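Local coordinates for protein Non-sulfated chondroitin lyase E66 (Autographa californica nucleopolyhedrovirus, PDB 3VSN) that cleaves non-sulfated chondroitin as a virion-envelope lyase essential for oral infection, perhaps by digesting the chondroitin sulfate barrier of the midgut peritrophic matrix, at residues N520-T525 with Q538-Q543. Numbering follows the deposited sequence.
Sequences NVPSLT and QIISFQ
Pro522 and Gln538 meet where the edge of a beta-sandwich sheet comes apart: strand 525-530 pairs with 533-540 as an antiparallel hairpin, and the loop leading into it, 520-524, runs beside the end of strand 533-540 and bridges to the other sheet. The van der Waals packing is built on the proline ring and the glutamine chain, which runs roughly perpendicular to it. Pro522 CB lies 3.9 Å from Gln538 CB. Pro522 CG presses on the backbone at 3.2 Å from Ile539 O and makes an apolar approach to Ile540 CG2. With CG anti to the carbonyl carbon (chi1 -74°) and the chain extended beyond it, Gln538 carries its amide under the loop. Pro522 CD and Val521 CG1 flank Gln538 OE1, while Leu524 CD2 meets Gln538 NE2 at 3.6 Å.

Both amide atoms of this buried glutamine have hydrogen-bond partners elsewhere in the fold; NE2 donates to Cys553 O in strand 550-558, tying the hairpin to the facing sheet. Pro522 O, although 3.4 Å from Gln538 NE2, is badly angled for a bond and instead receives a weak one from Arg513 NE.

Water replaces direct pairing where the strands part. One molecule donates to Ser523 O, accepts from Ile539 N, and hydrogen-bonds Thr525 OG1 at 2.8 Å. That same hydroxyl oxygen, Thr525 OG1, rests 3.6 Å from Ile539 CD1.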
ATOM      1  N   ASN A 520      12.211 -26.264 -17.961  1.00 16.23           N
ATOM      2  CA  ASN A 520      11.509 -25.764 -19.138  1.00 16.52           C
ATOM      3  C   ASN A 520      11.130 -24.290 -18.998  1.00 15.55           C
ATOM      4  O   ASN A 520      10.366 -23.916 -18.107  1.00 15.08           O
ATOM      5  CB  ASN A 520      10.268 -26.600 -19.454  1.00 17.86           C
ATOM      6  CG  ASN A 520       9.678 -26.258 -20.803  1.00 18.89           C
ATOM      7  OD1 ASN A 520       8.671 -25.558 -20.893  1.00 20.14           O
ATOM      8  ND2 ASN A 520      10.334 -26.705 -21.872  1.00 19.22           N
ATOM      9  N   VAL A 521      11.688 -23.460 -19.872  1.00 14.63           N
ATOM     10  CA  VAL A 521      11.372 -22.035 -19.894  1.00 13.90           C
ATOM     11  C   VAL A 521      10.912 -21.687 -21.303  1.00 13.65           C
ATOM     12  O   VAL A 521      11.725 -21.660 -22.232  1.00 13.66           O
ATOM     13  CB  VAL A 521      12.585 -21.160 -19.495  1.00 13.84           C
ATOM     14  CG1 VAL A 521      12.213 -19.678 -19.504  1.00 13.54           C
ATOM     15  CG2 VAL A 521      13.115 -21.558 -18.126  1.00 13.61           C
ATOM     16  N   PRO A 522       9.602 -21.432 -21.473  1.00 13.49           N
ATOM     17  CA  PRO A 522       9.061 -21.140 -22.799  1.00 13.45           C
ATOM     18  C   PRO A 522       9.618 -19.845 -23.366  1.00 13.51           C
ATOM     19  O   PRO A 522      10.089 -18.989 -22.612  1.00 13.31           O
ATOM     20  CB  PRO A 522       7.557 -20.984 -22.537  1.00 13.40           C
ATOM     21  CG  PRO A 522       7.314 -21.740 -21.270  1.00 13.34           C
ATOM     22  CD  PRO A 522       8.541 -21.475 -20.452  1.00 13.38           C
ATOM     23  N   SER A 523       9.559 -19.702 -24.686  1.00 13.54           N
ATOM     24  CA  SER A 523       9.964 -18.458 -25.320  1.00 13.59           C
ATOM     25  C   SER A 523       8.931 -17.361 -25.045  1.00 13.26           C
ATOM     26  O   SER A 523       7.806 -17.641 -24.613  1.00 12.92           O
ATOM     27  CB  SER A 523      10.170 -18.659 -26.823  1.00 14.28           C
ATOM     28  OG  SER A 523       8.934 -18.689 -27.509  1.00 15.06           O
ATOM     29  N   LEU A 524       9.331 -16.115 -25.278  1.00 12.87           N
ATOM     30  CA  LEU A 524       8.431 -14.975 -25.157  1.00 12.72           C
ATOM     31  C   LEU A 524       7.609 -14.829 -26.427  1.00 12.70           C
ATOM     32  O   LEU A 524       8.157 -14.834 -27.531  1.00 12.78           O
ATOM     33  CB  LEU A 524       9.223 -13.690 -24.905  1.00 12.48           C
ATOM     34  CG  LEU A 524      10.190 -13.641 -23.718  1.00 12.71           C
ATOM     35  CD1 LEU A 524      10.960 -12.327 -23.722  1.00 12.64           C
ATOM     36  CD2 LEU A 524       9.456 -13.832 -22.398  1.00 12.44           C
ATOM     37  N   THR A 525       6.294 -14.710 -26.261  1.00 12.63           N
ATOM     38  CA  THR A 525       5.383 -14.509 -27.383  1.00 12.70           C
ATOM     39  C   THR A 525       4.413 -13.376 -27.067  1.00 12.65           C
ATOM     40  O   THR A 525       4.197 -13.041 -25.898  1.00 12.26           O
ATOM     41  CB  THR A 525       4.607 -15.796 -27.742  1.00 12.89           C
ATOM     42  OG1 THR A 525       4.011 -16.343 -26.560  1.00 13.08           O
ATOM     43  CG2 THR A 525       5.536 -16.832 -28.375  1.00 12.79           C
ATOM     44  N   GLN A 538       4.770 -16.143 -21.463  1.00 12.25           N
ATOM     45  CA  GLN A 538       5.340 -17.471 -21.650  1.00 12.47           C
ATOM     46  C   GLN A 538       4.214 -18.488 -21.520  1.00 12.74           C
ATOM     47  O   GLN A 538       3.640 -18.668 -20.437  1.00 12.58           O
ATOM     48  CB  GLN A 538       6.465 -17.739 -20.641  1.00 12.66           C
ATOM     49  CG  GLN A 538       7.755 -16.986 -20.959  1.00 12.81           C
ATOM     50  CD  GLN A 538       8.900 -17.304 -20.005  1.00 13.18           C
ATOM     51  OE1 GLN A 538       8.795 -18.187 -19.157  1.00 13.54           O
ATOM     52  NE2 GLN A 538      10.002 -16.579 -20.145  1.00 13.20           N
ATOM     53  N   ILE A 539       3.885 -19.128 -22.640  1.00 12.85           N
ATOM     54  CA  ILE A 539       2.789 -20.090 -22.689  1.00 13.05           C
ATOM     55  C   ILE A 539       3.228 -21.419 -22.069  1.00 13.12           C
ATOM     56  O   ILE A 539       4.306 -21.933 -22.370  1.00 13.21           O
ATOM     57  CB  ILE A 539       2.263 -20.289 -24.133  1.00 13.26           C
ATOM     58  CG1 ILE A 539       1.712 -18.963 -24.688  1.00 13.26           C
ATOM     59  CG2 ILE A 539       1.179 -21.364 -24.170  1.00 13.53           C
ATOM     60  CD1 ILE A 539       1.537 -18.921 -26.196  1.00 13.57           C
ATOM     61  N   ILE A 540       2.387 -21.952 -21.189  1.00 12.96           N
ATOM     62  CA  ILE A 540       2.663 -23.213 -20.502  1.00 13.12           C
ATOM     63  C   ILE A 540       1.570 -24.235 -20.831  1.00 13.34           C
ATOM     64  O   ILE A 540       0.380 -23.910 -20.811  1.00 13.28           O
ATOM     65  CB  ILE A 540       2.810 -23.011 -18.973  1.00 13.07           C
ATOM     66  CG1 ILE A 540       1.616 -22.216 -18.406  1.00 13.02           C
ATOM     67  CG2 ILE A 540       4.125 -22.300 -18.661  1.00 12.96           C
ATOM     68  CD1 ILE A 540       1.556 -22.141 -16.890  1.00 13.05           C
ATOM     69  N   SER A 541       1.970 -25.465 -21.141  1.00 13.73           N
ATOM     70  CA  SER A 541       1.008 -26.476 -21.600  1.00 13.99           C
ATOM     71  C   SER A 541       0.015 -26.873 -20.507  1.00 14.17           C
ATOM     72  O   SER A 541       0.389 -26.997 -19.340  1.00 13.66           O
ATOM     73  CB  SER A 541       1.730 -27.714 -22.134  1.00 14.26           C
ATOM     74  OG  SER A 541       2.330 -28.446 -21.080  1.00 14.83           O
ATOM     75  N   PHE A 542      -1.247 -27.070 -20.887  1.00 14.42           N
ATOM     76  CA  PHE A 542      -2.239 -27.557 -19.929  1.00 14.98           C
ATOM     77  C   PHE A 542      -1.843 -28.925 -19.366  1.00 14.95           C
ATOM     78  O   PHE A 542      -2.124 -29.212 -18.206  1.00 15.00           O
ATOM     79  CB  PHE A 542      -3.677 -27.544 -20.488  1.00 15.45           C
ATOM     80  CG  PHE A 542      -3.896 -28.435 -21.687  1.00 16.11           C
ATOM     81  CD1 PHE A 542      -4.187 -29.791 -21.531  1.00 16.42           C
ATOM     82  CD2 PHE A 542      -3.860 -27.906 -22.975  1.00 16.27           C
ATOM     83  CE1 PHE A 542      -4.404 -30.607 -22.640  1.00 16.73           C
ATOM     84  CE2 PHE A 542      -4.075 -28.717 -24.087  1.00 16.57           C
ATOM     85  CZ  PHE A 542      -4.348 -30.068 -23.918  1.00 16.64           C
ATOM     86  N   GLN A 543      -1.158 -29.741 -20.172  1.00 15.06           N
ATOM     87  CA  GLN A 543      -0.680 -31.057 -19.713  1.00 15.21           C
ATOM     88  C   GLN A 543       0.260 -30.955 -18.509  1.00 14.73           C
ATOM     89  O   GLN A 543       0.122 -31.713 -17.544  1.00 14.38           O
ATOM     90  CB  GLN A 543       0.011 -31.841 -20.839  1.00 15.86           C
ATOM     91  CG  GLN A 543      -0.910 -32.298 -21.963  1.00 16.60           C
ATOM     92  CD  GLN A 543      -1.011 -31.287 -23.090  1.00 16.89           C
ATOM     93  OE1 GLN A 543      -0.767 -30.094 -22.899  1.00 17.05           O
ATOM     94  NE2 GLN A 543      -1.377 -31.764 -24.277  1.00 17.27           N
TER
HETATM   95  O   HOH W   1       5.243 -18.363 -25.121  1.00 11.41           O